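Local coordinates for protein paenibacillus xanthan lyase (Paenibacillus, PDB 6F2P) that cleaves the bacterial polysaccharide xanthan as a calcium-containing lyase of polysaccharide lyase family 8, probably by beta-elimination, at residues S485-D490 with Q647-T652; D490-A495 with P635-L640. All coordinates share one frame; numbering follows the deposited sequence.

Contact 1: residues S485-D490 with Q647-T652; sequences SWFMFD and QAVKET. With CA (calcium ion), chain B.
Strands 485-488 and 647-651, from different sheets, run almost parallel, axes 12° apart and 8.2 Å away at closest approach. Every second residue meets its counterpart: Ser485 faces Gln647, Phe487 faces Val649 and Phe489 faces Glu651. Ser485 OG donates to Gln647 OE1 at 2.5 Å, reaching the oxygen from above the amide plane. The same oxygen bonds Trp662 NE1, and Gln647 NE2 bonds Asn642 OD1, which together fix the turn of the amide. Val649 serves two rings with its two methyls: CG2 sits over the centre of the Phe487 face, 3.6 Å from the centroid, while CG1 lies at the edge of Phe489, 3.8 Å from CE2. An alanine in place of Phe487 would remove the face on which Val649 CG2 rests and would probably loosen the packing of the two sheets. Phe489 turns a face to Glu651, whose CB stands 3.7 Å from the ring centroid. Bent at chi2 (-87°), the glutamate carries OE1 to the calcium at 2.2 Å, where Asp490 OD1 also binds, and its OE2 bonds Leu654 N. This is face-to-face sheet packing between the super-sandwich and C-terminal beta-sandwich domains of family 8 lyases, closed at one end by a calcium site.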
loop_
_atom_site.group_PDB
_atom_site.type_symbol
_atom_site.label_atom_id
_atom_site.label_comp_id
_atom_site.label_asym_id
_atom_site.label_seq_id
_atom_site.Cartn_x
_atom_site.Cartn_y
_atom_site.Cartn_z
ATOM N N SER A 485 -3.256 14.908 -0.038
ATOM C CA SER A 485 -3.105 14.175 1.209
ATOM C C SER A 485 -4.411 14.158 1.986
ATOM O O SER A 485 -5.189 15.105 1.939
ATOM C CB SER A 485 -1.986 14.783 2.061
ATOM O OG SER A 485 -0.720 14.611 1.444
ATOM N N TRP A 486 -4.652 13.067 2.697
ATOM C CA TRP A 486 -5.846 12.966 3.515
ATOM C C TRP A 486 -5.456 12.631 4.957
ATOM O O TRP A 486 -4.538 11.843 5.194
ATOM C CB TRP A 486 -6.811 11.933 2.929
ATOM C CG TRP A 486 -7.278 12.265 1.532
ATOM C CD1 TRP A 486 -8.404 12.968 1.182
ATOM C CD2 TRP A 486 -6.634 11.906 0.302
ATOM N NE1 TRP A 486 -8.493 13.068 -0.190
ATOM C CE2 TRP A 486 -7.423 12.421 -0.753
ATOM C CE3 TRP A 486 -5.469 11.199 -0.011
ATOM C CZ2 TRP A 486 -7.082 12.247 -2.100
ATOM C CZ3 TRP A 486 -5.127 11.034 -1.352
ATOM C CH2 TRP A 486 -5.936 11.557 -2.380
ATOM N N PHE A 487 -6.126 13.268 5.915
ATOM C CA PHE A 487 -5.778 13.118 7.325
ATOM C C PHE A 487 -7.045 12.797 8.076
ATOM O O PHE A 487 -7.924 13.640 8.228
ATOM C CB PHE A 487 -5.122 14.392 7.864
ATOM C CG PHE A 487 -3.906 14.813 7.081
ATOM C CD1 PHE A 487 -4.039 15.478 5.869
ATOM C CD2 PHE A 487 -2.627 14.530 7.552
ATOM C CE1 PHE A 487 -2.926 15.853 5.140
ATOM C CE2 PHE A 487 -1.502 14.906 6.830
ATOM C CZ PHE A 487 -1.652 15.573 5.622
ATOM N N MET A 488 -7.139 11.559 8.531
ATOM C CA MET A 488 -8.404 11.024 8.996
ATOM C C MET A 488 -8.358 10.755 10.492
ATOM O O MET A 488 -7.654 9.852 10.933
ATOM C CB MET A 488 -8.710 9.754 8.203
ATOM C CG MET A 488 -8.910 10.038 6.716
ATOM S SD MET A 488 -8.373 8.753 5.570
ATOM C CE MET A 488 -6.604 9.014 5.520
ATOM N N PHE A 489 -9.094 11.548 11.269
ATOM C CA PHE A 489 -9.004 11.483 12.730
ATOM C C PHE A 489 -10.261 10.912 13.371
ATOM O O PHE A 489 -10.844 9.966 12.846
ATOM C CB PHE A 489 -8.650 12.852 13.317
ATOM C CG PHE A 489 -7.337 13.403 12.815
ATOM C CD1 PHE A 489 -6.139 12.775 13.128
ATOM C CD2 PHE A 489 -7.301 14.538 12.024
ATOM C CE1 PHE A 489 -4.921 13.278 12.668
ATOM C CE2 PHE A 489 -6.097 15.048 11.558
ATOM C CZ PHE A 489 -4.903 14.418 11.882
ATOM N N ASP A 490 -10.677 11.459 14.509
ATOM C CA ASP A 490 -11.827 10.872 15.200
ATOM C C ASP A 490 -13.179 11.275 14.601
ATOM O O ASP A 490 -14.094 10.462 14.551
ATOM C CB ASP A 490 -11.789 11.140 16.713
ATOM C CG ASP A 490 -11.658 12.604 17.041
ATOM O OD1 ASP A 490 -11.144 13.342 16.186
ATOM O OD2 ASP A 490 -12.058 13.023 18.149
ATOM N N GLN A 647 3.289 17.714 3.716
ATOM C CA GLN A 647 1.936 18.106 4.068
ATOM C C GLN A 647 1.650 17.510 5.428
ATOM O O GLN A 647 1.714 16.295 5.609
ATOM C CB GLN A 647 0.925 17.597 3.025
ATOM C CG GLN A 647 1.120 18.228 1.656
ATOM C CD GLN A 647 0.258 17.610 0.589
ATOM O OE1 GLN A 647 0.461 16.457 0.196
ATOM N NE2 GLN A 647 -0.716 18.373 0.102
ATOM N N ALA A 648 1.351 18.359 6.396
ATOM C CA ALA A 648 1.228 17.877 7.760
ATOM C C ALA A 648 0.068 18.526 8.506
ATOM O O ALA A 648 -0.182 19.732 8.379
ATOM C CB ALA A 648 2.534 18.079 8.507
ATOM N N VAL A 649 -0.644 17.699 9.266
ATOM C CA VAL A 649 -1.787 18.131 10.052
ATOM C C VAL A 649 -1.720 17.501 11.441
ATOM O O VAL A 649 -1.394 16.317 11.588
ATOM C CB VAL A 649 -3.109 17.734 9.367
ATOM C CG1 VAL A 649 -4.322 18.086 10.250
ATOM C CG2 VAL A 649 -3.216 18.390 8.010
ATOM N N LYS A 650 -2.009 18.304 12.458
ATOM C CA LYS A 650 -2.084 17.821 13.830
ATOM C C LYS A 650 -3.496 18.033 14.372
ATOM O O LYS A 650 -4.048 19.120 14.265
ATOM C CB LYS A 650 -1.055 18.541 14.714
ATOM C CG LYS A 650 -1.245 18.314 16.223
ATOM C CD LYS A 650 0.024 18.625 17.012
ATOM C CE LYS A 650 -0.107 18.210 18.489
ATOM N NZ LYS A 650 1.194 18.287 19.245
ATOM N N GLU A 651 -4.086 16.983 14.926
ATOM C CA GLU A 651 -5.350 17.115 15.633
ATOM C C GLU A 651 -4.997 17.377 17.088
ATOM O O GLU A 651 -4.471 16.496 17.765
ATOM C CB GLU A 651 -6.164 15.833 15.505
ATOM C CG GLU A 651 -7.675 16.036 15.510
ATOM C CD GLU A 651 -8.282 16.048 16.911
ATOM O OE1 GLU A 651 -9.519 16.186 17.003
ATOM O OE2 GLU A 651 -7.537 15.919 17.913
ATOM N N THR A 652 -5.281 18.585 17.565
ATOM C CA THR A 652 -4.777 19.032 18.867
ATOM C C THR A 652 -5.512 18.472 20.083
ATOM O O THR A 652 -5.027 18.598 21.208
ATOM C CB THR A 652 -4.746 20.562 18.964
ATOM O OG1 THR A 652 -6.078 21.079 18.820
ATOM C CG2 THR A 652 -3.840 21.141 17.879
HETATM CA CA CA B . -11.590 15.790 16.261
#

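Contact 2: residues D490-A495 with P635-L640; sequences DDEIVA and PQISIL. With CA (calcium ion), chain B.
Two partners grip Glu492 OE1: the calcium ion, 2.5 Å away, and the backbone N-H of Asp491. That second bond is long, N to OE1 3.3 Å, but nearly straight at 165°, and it arrives from above the carboxylate plane. Glu492 OE2 also binds the calcium, making the carboxylate bidentate, and is hydrogen-bonded to Tyr631 OH. Asp491 adds OD1 at 2.4 Å from the calcium. Both acidic side chains start from the crowded first torsion, with CG between the backbone N and the carbonyl carbon. From the other segment comes Gln636, extended beyond CG, whose OE1 lies 2.3 Å from the calcium. Its amide plane stands 71° from the Glu492 carboxylate, and the two are joined through the ion rather than by a hydrogen bond. Asp490 and Glu651 complete the six protein ligand atoms. Beyond the metal the contact turns apolar: Val494 and Ile637 meet tip to tip, CG2 to CG2 3.9 Å, and Ile637 CG2 also lies beside Glu492 CG. Helix 625-633, which carries Tyr631, leads into Gln636; strand 613-621 flanks Glu492 and Val494 through Val618, while Ile637 packs against Val649 of strand 646-651.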
loop_
_atom_site.group_PDB
_atom_site.type_symbol
_atom_site.label_atom_id
_atom_site.label_comp_id
_atom_site.label_asym_id
_atom_site.label_seq_id
_atom_site.Cartn_x
_atom_site.Cartn_y
_atom_site.Cartn_z
ATOM N N ASP A 490 -10.677 11.459 14.509
ATOM C CA ASP A 490 -11.827 10.872 15.200
ATOM C C ASP A 490 -13.179 11.275 14.601
ATOM O O ASP A 490 -14.094 10.462 14.551
ATOM C CB ASP A 490 -11.789 11.140 16.713
ATOM C CG ASP A 490 -11.658 12.604 17.041
ATOM O OD1 ASP A 490 -11.144 13.342 16.186
ATOM O OD2 ASP A 490 -12.058 13.023 18.149
ATOM N N ASP A 491 -13.307 12.518 14.150
ATOM C CA ASP A 491 -14.582 12.998 13.627
ATOM C C ASP A 491 -14.383 14.023 12.523
ATOM O O ASP A 491 -15.301 14.756 12.186
ATOM C CB ASP A 491 -15.455 13.586 14.745
ATOM C CG ASP A 491 -14.778 14.738 15.486
ATOM O OD1 ASP A 491 -13.610 15.062 15.183
ATOM O OD2 ASP A 491 -15.408 15.293 16.410
ATOM N N GLU A 492 -13.179 14.081 11.969
ATOM C CA GLU A 492 -12.921 14.963 10.840
ATOM C C GLU A 492 -11.976 14.308 9.857
ATOM O O GLU A 492 -11.193 13.431 10.226
ATOM C CB GLU A 492 -12.326 16.301 11.296
ATOM C CG GLU A 492 -10.965 16.200 11.960
ATOM C CD GLU A 492 -11.062 16.060 13.472
ATOM O OE1 GLU A 492 -11.095 14.910 13.950
ATOM O OE2 GLU A 492 -11.109 17.095 14.184
ATOM N N ILE A 493 -12.069 14.738 8.603
ATOM C CA ILE A 493 -11.076 14.401 7.594
ATOM C C ILE A 493 -10.488 15.681 7.026
ATOM O O ILE A 493 -11.217 16.549 6.553
ATOM C CB ILE A 493 -11.678 13.598 6.434
ATOM C CG1 ILE A 493 -12.229 12.267 6.941
ATOM C CG2 ILE A 493 -10.628 13.364 5.364
ATOM C CD1 ILE A 493 -13.720 12.157 6.821
ATOM N N VAL A 494 -9.171 15.818 7.087
ATOM C CA VAL A 494 -8.543 16.980 6.484
ATOM C C VAL A 494 -7.978 16.579 5.132
ATOM O O VAL A 494 -7.285 15.562 5.018
ATOM C CB VAL A 494 -7.424 17.562 7.369
ATOM C CG1 VAL A 494 -6.800 18.782 6.702
ATOM C CG2 VAL A 494 -7.966 17.917 8.754
ATOM N N ALA A 495 -8.286 17.372 4.111
ATOM C CA ALA A 495 -7.776 17.138 2.765
ATOM C C ALA A 495 -6.885 18.303 2.344
ATOM O O ALA A 495 -7.302 19.463 2.406
ATOM C CB ALA A 495 -8.929 16.959 1.779
ATOM N N PRO A 635 -10.822 25.377 15.544
ATOM C CA PRO A 635 -10.592 24.094 14.871
ATOM C C PRO A 635 -9.806 23.153 15.747
ATOM O O PRO A 635 -8.877 23.592 16.412
ATOM C CB PRO A 635 -9.741 24.478 13.657
ATOM C CG PRO A 635 -9.976 25.930 13.460
ATOM C CD PRO A 635 -10.195 26.495 14.824
ATOM N N GLN A 636 -10.171 21.875 15.731
ATOM C CA GLN A 636 -9.440 20.863 16.474
ATOM C C GLN A 636 -8.237 20.357 15.668
ATOM O O GLN A 636 -7.545 19.437 16.103
ATOM C CB GLN A 636 -10.353 19.693 16.832
ATOM C CG GLN A 636 -11.712 20.086 17.386
ATOM C CD GLN A 636 -12.662 18.911 17.427
ATOM O OE1 GLN A 636 -12.287 17.791 17.103
ATOM N NE2 GLN A 636 -13.903 19.161 17.811
ATOM N N ILE A 637 -7.992 20.950 14.497
ATOM C CA ILE A 637 -6.813 20.597 13.697
ATOM C C ILE A 637 -5.939 21.812 13.389
ATOM O O ILE A 637 -6.426 22.941 13.332
ATOM C CB ILE A 637 -7.186 19.897 12.365
ATOM C CG1 ILE A 637 -8.038 20.820 11.493
ATOM C CG2 ILE A 637 -7.897 18.567 12.619
ATOM C CD1 ILE A 637 -7.278 21.449 10.346
ATOM N N SER A 638 -4.647 21.576 13.188
ATOM C CA SER A 638 -3.739 22.641 12.781
ATOM C C SER A 638 -2.859 22.186 11.636
ATOM O O SER A 638 -2.136 21.202 11.744
ATOM C CB SER A 638 -2.889 23.110 13.952
ATOM O OG SER A 638 -3.727 23.682 14.935
ATOM N N ILE A 639 -2.931 22.898 10.525
ATOM C CA ILE A 639 -2.138 22.527 9.374
ATOM C C ILE A 639 -0.740 23.075 9.592
ATOM O O ILE A 639 -0.543 24.285 9.665
ATOM C CB ILE A 639 -2.789 23.027 8.069
ATOM C CG1 ILE A 639 -4.122 22.298 7.858
ATOM C CG2 ILE A 639 -1.879 22.798 6.884
ATOM C CD1 ILE A 639 -5.016 22.924 6.820
ATOM N N LEU A 640 0.219 22.167 9.740
ATOM C CA LEU A 640 1.586 22.538 10.067
ATOM C C LEU A 640 2.311 23.010 8.828
ATOM O O LEU A 640 3.167 23.897 8.898
ATOM C CB LEU A 640 2.331 21.352 10.685
ATOM C CG LEU A 640 1.647 20.732 11.908
ATOM C CD1 LEU A 640 2.469 19.591 12.475
ATOM C CD2 LEU A 640 1.372 21.778 12.979
HETATM CA CA CA B . -11.590 15.790 16.261
#

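The two contacts lie side by side, their centres about 5 Å apart, and share Asp490 and one calcium ion. Along the chain, contact 2 is nested inside the loop that contact 1 closes. Strands 481-488 and 493-501 are consecutive antiparallel neighbours in the nine-stranded sheet, and strands 637-642 and 646-651 are likewise paired in the seven-stranded one. Two hairpins therefore face each other. The first offers calcium ligands from its turn, the second from its open end. Probable hydrogen bonds, Phe487 N to Val494 O and Ser638 N to Lys650 O, tie the contacts together within each sheet. The calcium thus bridges the super-sandwich and C-terminal beta-sandwich domains at one end of their shared interface.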